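Local coordinates for protein rubber oxygenase (Streptomyces sp., PDB 5O1L) that cleaves poly(cis-1,4-isoprene) rubber oxidatively, adding O2 across its double bonds with a non-covalently bound b-type heme and releasing oligo-isoprenoids with keto and aldehyde ends, at residues I175-Y181 against V260-S264; A191-R195 against H266-V270. All coordinates share one frame. Numbering follows the deposited sequence.

Contact 1 (I175-Y181 against V260-S264); sequences IGDLDAY and VWQVS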
loop_
_atom_site.group_PDB
_atom_site.type_symbol
_atom_site.label_atom_id
_atom_site.label_comp_id
_atom_site.label_asym_id
_atom_site.label_seq_id
_atom_site.Cartn_x
_atom_site.Cartn_y
_atom_site.Cartn_z
ATOM N N ILE A 175 0.878 -6.124 -4.892
ATOM C CA ILE A 175 2.011 -5.597 -5.629
ATOM C C ILE A 175 3.226 -6.494 -5.535
ATOM O O ILE A 175 3.981 -6.639 -6.479
ATOM C CB ILE A 175 2.261 -4.145 -5.122
ATOM C CG1 ILE A 175 1.185 -3.196 -5.665
ATOM C CG2 ILE A 175 3.664 -3.655 -5.491
ATOM C CD1 ILE A 175 0.970 -1.916 -4.879
ATOM N N GLY A 176 3.427 -7.084 -4.363
ATOM C CA GLY A 176 4.533 -7.984 -4.107
ATOM C C GLY A 176 4.307 -9.413 -4.444
ATOM O O GLY A 176 5.067 -10.260 -4.086
ATOM N N ASP A 177 3.245 -9.691 -5.171
ATOM C CA ASP A 177 2.919 -11.051 -5.533
ATOM C C ASP A 177 3.988 -11.667 -6.399
ATOM O O ASP A 177 4.594 -11.044 -7.279
ATOM C CB ASP A 177 1.565 -11.103 -6.271
ATOM C CG ASP A 177 1.099 -12.501 -6.544
ATOM O OD1 ASP A 177 0.666 -13.231 -5.612
ATOM O OD2 ASP A 177 1.174 -12.923 -7.698
ATOM N N LEU A 178 4.216 -12.968 -6.210
ATOM C CA LEU A 178 5.214 -13.683 -6.937
ATOM C C LEU A 178 5.056 -13.717 -8.449
ATOM O O LEU A 178 6.018 -13.800 -9.193
ATOM C CB LEU A 178 5.308 -15.129 -6.388
ATOM C CG LEU A 178 6.454 -15.929 -6.818
ATOM C CD1 LEU A 178 7.846 -15.303 -6.711
ATOM C CD2 LEU A 178 6.355 -17.297 -6.037
ATOM N N ASP A 179 3.804 -13.583 -8.913
ATOM C CA ASP A 179 3.504 -13.605 -10.318
ATOM C C ASP A 179 2.995 -12.288 -10.873
ATOM O O ASP A 179 2.360 -12.226 -11.939
ATOM C CB ASP A 179 2.387 -14.660 -10.550
ATOM C CG ASP A 179 2.687 -16.017 -9.922
ATOM O OD1 ASP A 179 3.523 -16.640 -10.537
ATOM O OD2 ASP A 179 2.222 -16.282 -8.842
ATOM N N ALA A 180 3.184 -11.217 -10.089
ATOM C CA ALA A 180 2.435 -9.965 -10.274
ATOM C C ALA A 180 2.267 -9.551 -11.714
ATOM O O ALA A 180 1.107 -9.283 -12.140
ATOM C CB ALA A 180 3.089 -8.850 -9.481
ATOM N N TYR A 181 3.330 -9.454 -12.480
ATOM C CA TYR A 181 3.299 -8.935 -13.810
ATOM C C TYR A 181 3.517 -9.983 -14.895
ATOM O O TYR A 181 3.672 -9.635 -16.067
ATOM C CB TYR A 181 4.275 -7.720 -13.976
ATOM C CG TYR A 181 3.825 -6.529 -13.157
ATOM C CD1 TYR A 181 2.778 -5.777 -13.584
ATOM C CD2 TYR A 181 4.383 -6.215 -11.935
ATOM C CE1 TYR A 181 2.255 -4.684 -12.871
ATOM C CE2 TYR A 181 3.894 -5.078 -11.216
ATOM C CZ TYR A 181 2.815 -4.348 -11.710
ATOM O OH TYR A 181 2.374 -3.263 -10.988
ATOM N N VAL A 260 9.619 -2.684 -8.947
ATOM C CA VAL A 260 8.225 -3.171 -8.787
ATOM C C VAL A 260 7.320 -2.066 -8.323
ATOM O O VAL A 260 6.194 -1.908 -8.853
ATOM C CB VAL A 260 8.189 -4.370 -7.840
ATOM C CG1 VAL A 260 6.767 -4.752 -7.470
ATOM C CG2 VAL A 260 8.921 -5.563 -8.348
ATOM N N TRP A 261 7.698 -1.312 -7.323
ATOM C CA TRP A 261 6.905 -0.219 -6.786
ATOM C C TRP A 261 6.777 0.939 -7.728
ATOM O O TRP A 261 5.741 1.598 -7.786
ATOM C CB TRP A 261 7.350 0.153 -5.363
ATOM C CG TRP A 261 6.895 -0.840 -4.385
ATOM C CD1 TRP A 261 7.479 -1.984 -3.957
ATOM C CD2 TRP A 261 5.574 -0.804 -3.775
ATOM N NE1 TRP A 261 6.604 -2.658 -3.106
ATOM C CE2 TRP A 261 5.478 -1.926 -2.950
ATOM C CE3 TRP A 261 4.543 0.077 -3.841
ATOM C CZ2 TRP A 261 4.325 -2.193 -2.190
ATOM C CZ3 TRP A 261 3.432 -0.134 -3.070
ATOM C CH2 TRP A 261 3.322 -1.300 -2.289
ATOM N N GLN A 262 7.772 1.217 -8.555
ATOM C CA GLN A 262 7.677 2.280 -9.546
ATOM C C GLN A 262 6.648 1.894 -10.629
ATOM O O GLN A 262 5.785 2.702 -10.953
ATOM C CB GLN A 262 9.046 2.542 -10.192
ATOM C CG GLN A 262 10.132 3.176 -9.324
ATOM C CD GLN A 262 11.483 3.086 -9.953
ATOM O OE1 GLN A 262 11.843 2.115 -10.629
ATOM N NE2 GLN A 262 12.246 4.160 -9.716
ATOM N N VAL A 263 6.769 0.681 -11.175
ATOM C CA VAL A 263 5.861 0.265 -12.195
ATOM C C VAL A 263 4.461 0.226 -11.604
ATOM O O VAL A 263 3.509 0.667 -12.235
ATOM C CB VAL A 263 6.268 -1.086 -12.733
ATOM C CG1 VAL A 263 5.147 -1.733 -13.580
ATOM C CG2 VAL A 263 7.586 -1.009 -13.512
ATOM N N SER A 264 4.342 -0.239 -10.356
ATOM C CA SER A 264 2.989 -0.329 -9.774
ATOM C C SER A 264 2.378 1.035 -9.587
ATOM O O SER A 264 1.179 1.209 -9.826
ATOM C CB SER A 264 3.044 -1.074 -8.476
ATOM O OG SER A 264 3.485 -2.424 -8.648
#
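Residues 175-181 form an irregular loop that meets residues 260-264 of helix 251-267; the backbones come closest at Ile175 and Ser264, whose CA atoms are 6.8 Å apart. The loop is folded back by a type I beta turn from Asp177 to Ala180, closed by Ala180 N to Asp177 O at 3.1 Å. An Asx turn reinforces it, Asp179 N donating to Asp177 OD2 at 3.0 Å. The turn bulges away from the helix, so the loop touches it through its two ends, Ile175 and Tyr181, in the all-helical heme-binding core. Ile175 contributes most of the loop's buried surface: its CG2 lies 3.4 Å from Ser264 OG and over the six-membered ring of Trp261, 3.7 Å from the centroid and 16° off the normal, a CH-pi contact, while CD1 reaches Trp261 CZ3 at 3.5 Å. The same CG2 packs on Val260 CG1 at 3.8 Å. The Ile175 side chain is also about 4 Å from the heme at nearest atoms, so this packing borders the cofactor cavity. Outside the two segments, the indole NE1 donates a hydrogen bond to Tyr134 OH, and the ring meets Trp231 edge-to-face. At the other end, Val263 CG1 sits over one face of the Tyr181 ring, 4.3 Å from the centroid, and Met187 of the next helix also touches Tyr181. A polar relay ends the interface: Tyr181 OH donates to Ser264 OG at 2.7 Å, and Ser264 OG donates in turn to Val260 O at 2.8 Å, the carbonyl that also accepts from Ser264 N at 2.9 Å.

Contact 2 (A191-R195 against H266-V270); sequences AVKTR and HMLGV. With HEM (protoporphyrin IX containing Fe), chain C.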
loop_
_atom_site.group_PDB
_atom_site.type_symbol
_atom_site.label_atom_id
_atom_site.label_comp_id
_atom_site.label_asym_id
_atom_site.label_seq_id
_atom_site.Cartn_x
_atom_site.Cartn_y
_atom_site.Cartn_z
ATOM N N ALA A 191 -4.351 -3.371 -10.555
ATOM C CA ALA A 191 -4.039 -1.955 -10.694
ATOM C C ALA A 191 -5.077 -1.172 -11.462
ATOM O O ALA A 191 -5.458 -0.042 -11.076
ATOM C CB ALA A 191 -2.689 -1.760 -11.356
ATOM N N VAL A 192 -5.550 -1.701 -12.572
ATOM C CA VAL A 192 -6.523 -1.035 -13.385
ATOM C C VAL A 192 -7.884 -0.921 -12.603
ATOM O O VAL A 192 -8.488 0.151 -12.568
ATOM C CB VAL A 192 -6.722 -1.707 -14.725
ATOM C CG1 VAL A 192 -7.937 -1.133 -15.441
ATOM C CG2 VAL A 192 -5.493 -1.604 -15.580
ATOM N N LYS A 193 -8.283 -2.005 -11.954
ATOM C CA LYS A 193 -9.497 -1.926 -11.151
ATOM C C LYS A 193 -9.348 -0.929 -10.023
ATOM O O LYS A 193 -10.296 -0.212 -9.725
ATOM C CB LYS A 193 -9.827 -3.323 -10.625
ATOM C CG LYS A 193 -10.327 -4.282 -11.730
ATOM C CD LYS A 193 -10.753 -5.616 -11.167
ATOM C CE LYS A 193 -11.219 -6.529 -12.275
ATOM N NZ LYS A 193 -11.683 -7.830 -11.750
ATOM N N THR A 194 -8.170 -0.870 -9.347
ATOM C CA THR A 194 -7.941 0.099 -8.295
ATOM C C THR A 194 -8.028 1.497 -8.806
ATOM O O THR A 194 -8.605 2.384 -8.166
ATOM C CB THR A 194 -6.598 -0.190 -7.599
ATOM O OG1 THR A 194 -6.580 -1.536 -7.059
ATOM C CG2 THR A 194 -6.304 0.899 -6.536
ATOM N N ARG A 195 -7.389 1.750 -9.965
ATOM C CA ARG A 195 -7.476 3.066 -10.569
ATOM C C ARG A 195 -8.924 3.498 -10.783
ATOM O O ARG A 195 -9.315 4.644 -10.542
ATOM C CB ARG A 195 -6.660 3.036 -11.841
ATOM C CG ARG A 195 -6.476 4.294 -12.550
ATOM C CD ARG A 195 -5.415 4.178 -13.591
ATOM N NE ARG A 195 -5.438 5.418 -14.242
ATOM C CZ ARG A 195 -4.910 5.699 -15.404
ATOM N NH1 ARG A 195 -4.333 4.766 -16.074
ATOM N NH2 ARG A 195 -5.038 6.916 -15.910
ATOM N N HIS A 266 2.884 3.634 -11.487
ATOM C CA HIS A 266 2.400 4.041 -12.850
ATOM C C HIS A 266 1.115 3.328 -13.152
ATOM O O HIS A 266 0.164 3.987 -13.644
ATOM C CB HIS A 266 3.470 3.618 -13.847
ATOM C CG HIS A 266 3.120 3.942 -15.255
ATOM N ND1 HIS A 266 2.314 3.202 -16.108
ATOM C CD2 HIS A 266 3.570 4.974 -15.970
ATOM C CE1 HIS A 266 2.286 3.836 -17.294
ATOM N NE2 HIS A 266 3.015 4.936 -17.213
ATOM N N MET A 267 1.023 2.037 -12.882
ATOM C CA MET A 267 -0.214 1.293 -13.274
ATOM C C MET A 267 -1.373 1.702 -12.425
ATOM O O MET A 267 -2.514 1.631 -12.870
ATOM C CB MET A 267 0.044 -0.177 -13.131
ATOM C CG MET A 267 1.138 -0.720 -14.034
ATOM S SD MET A 267 0.892 -0.368 -15.777
ATOM C CE MET A 267 -0.571 -1.364 -16.186
ATOM N N LEU A 268 -1.160 2.249 -11.262
ATOM C CA LEU A 268 -2.261 2.826 -10.436
ATOM C C LEU A 268 -2.653 4.192 -10.879
ATOM O O LEU A 268 -3.606 4.778 -10.304
ATOM C CB LEU A 268 -1.849 2.860 -8.974
ATOM C CG LEU A 268 -1.734 1.500 -8.345
ATOM C CD1 LEU A 268 -0.880 1.516 -7.040
ATOM C CD2 LEU A 268 -3.097 0.936 -8.059
ATOM N N GLY A 269 -1.986 4.779 -11.878
ATOM C CA GLY A 269 -2.334 6.081 -12.350
ATOM C C GLY A 269 -1.513 7.237 -11.867
ATOM O O GLY A 269 -1.829 8.382 -12.185
ATOM N N VAL A 270 -0.383 6.978 -11.203
ATOM C CA VAL A 270 0.529 8.043 -10.803
ATOM C C VAL A 270 1.345 8.477 -12.048
ATOM O O VAL A 270 1.905 7.626 -12.738
ATOM C CB VAL A 270 1.448 7.661 -9.698
ATOM C CG1 VAL A 270 2.314 8.879 -9.343
ATOM C CG2 VAL A 270 0.615 7.189 -8.474
HETATM C CHA HEM C . -9.688 1.434 -2.698
HETATM C CHB HEM C . -5.065 0.466 -3.189
HETATM C CHC HEM C . -4.006 5.030 -2.203
HETATM C CHD HEM C . -8.504 5.663 -0.737
HETATM C C1A HEM C . -8.501 0.847 -2.959
HETATM C C2A HEM C . -8.418 -0.530 -3.387
HETATM C C3A HEM C . -7.112 -0.814 -3.484
HETATM C C4A HEM C . -6.387 0.336 -3.190
HETATM C CMA HEM C . -6.568 -2.170 -3.866
HETATM C CAA HEM C . -9.576 -1.521 -3.658
HETATM C CBA HEM C . -10.034 -2.161 -2.333
HETATM C CGA HEM C . -10.806 -3.396 -2.622
HETATM O O1A HEM C . -11.973 -3.172 -2.964
HETATM O O2A HEM C . -10.234 -4.551 -2.528
HETATM C C1B HEM C . -4.366 1.653 -2.998
HETATM C C2B HEM C . -2.951 1.732 -3.118
HETATM C C3B HEM C . -2.606 2.988 -2.878
HETATM C C4B HEM C . -3.824 3.719 -2.561
HETATM C CMB HEM C . -1.996 0.613 -3.478
HETATM C CAB HEM C . -1.377 3.738 -2.921
HETATM C CBB HEM C . -0.078 3.244 -3.260
HETATM C C1C HEM C . -5.155 5.628 -1.709
HETATM C C2C HEM C . -5.138 6.932 -1.071
HETATM C C3C HEM C . -6.431 7.088 -0.690
HETATM C C4C HEM C . -7.137 5.865 -1.029
HETATM C CMC HEM C . -3.984 7.889 -1.003
HETATM C CAC HEM C . -7.017 8.233 0.024
HETATM C CBC HEM C . -6.481 9.485 0.312
HETATM C C1D HEM C . -9.205 4.556 -1.139
HETATM C C2D HEM C . -10.664 4.405 -0.974
HETATM C C3D HEM C . -11.011 3.240 -1.509
HETATM C C4D HEM C . -9.779 2.666 -2.053
HETATM C CMD HEM C . -11.488 5.396 -0.241
HETATM C CAD HEM C . -12.425 2.611 -1.549
HETATM C CBD HEM C . -12.619 1.854 -0.241
HETATM C CGD HEM C . -14.042 1.284 -0.215
HETATM O O1D HEM C . -14.149 0.038 -0.166
HETATM O O2D HEM C . -15.081 1.998 -0.244
HETATM N NA HEM C . -7.253 1.376 -2.875
HETATM N NB HEM C . -4.813 2.864 -2.637
HETATM N NC HEM C . -6.349 4.965 -1.660
HETATM N ND HEM C . -8.729 3.516 -1.868
HETATM FE FE HEM C . -6.802 3.201 -2.280
HETATM O O HOH W 1 -3.117 2.234 -15.474
#
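Ala191, on helix 187-204, makes the tightest backbone approach, its CA 5.1 Å from that of Leu268, a closeness its small side chain permits: CB packs on Met267 CB at 3.6 Å and lies 4.3 Å from Leu268 CD2. One turn on, Thr194 sets CG2 against Leu268 CD2 at 3.6 Å, while its OG1 is hydrogen-bonded to Thr190 O. Thr194 and Leu268 both line the heme pocket: Thr194 OG1 is 3.3 Å from heme CMA and Leu268 CD1 is 3.8 Å from heme CMB. Thr194 also neighbours His198, the inferred axial ligand of the iron one turn further along this helix. Arg195 extends across the C-terminal end of helix 251-267, which terminates in a Schellman motif with Gly269 at positive phi (100°) and Gly269 N bonded to His266 O at 2.9 Å. A CB on Gly269 would collide with Arg195 NE and jam against the preceding carbonyl; without one, its CA can lie over a face of the guanidinium, 3.7 Å from NE. The aliphatic part of Arg195 passes the end of the helix, CG 3.7 Å from Leu268 O. Asp56 and Glu58 hold the guanidinium by salt bridges to NE and NH2, and a water bridges Arg195 to the helix end, accepting from Arg195 NH1 at 2.9 Å and donating to Met267 O at 2.7 Å.

How the contacts relate
From the N terminus, the chain passes first through loop 175-181, then enters helix 187-204 with 191-195, and after a long, mostly helical excursion that includes helix 224-244 reaches helix 251-267. There 260-264 returns to the loop, closing contact 1 across 78 intervening residues; after a single residue, 266-270 returns to helix 187-204, closing contact 2 across 70. The two closures therefore cross, their segments alternating along the chain. Helix 251-267 serves both, contact 1 along its last turns and contact 2 at its C-terminal end and the turn that follows, beside the heme. The contacts lie with centres 12 Å apart and touch where Tyr181 OH packs 4.2 Å from Met267 CG.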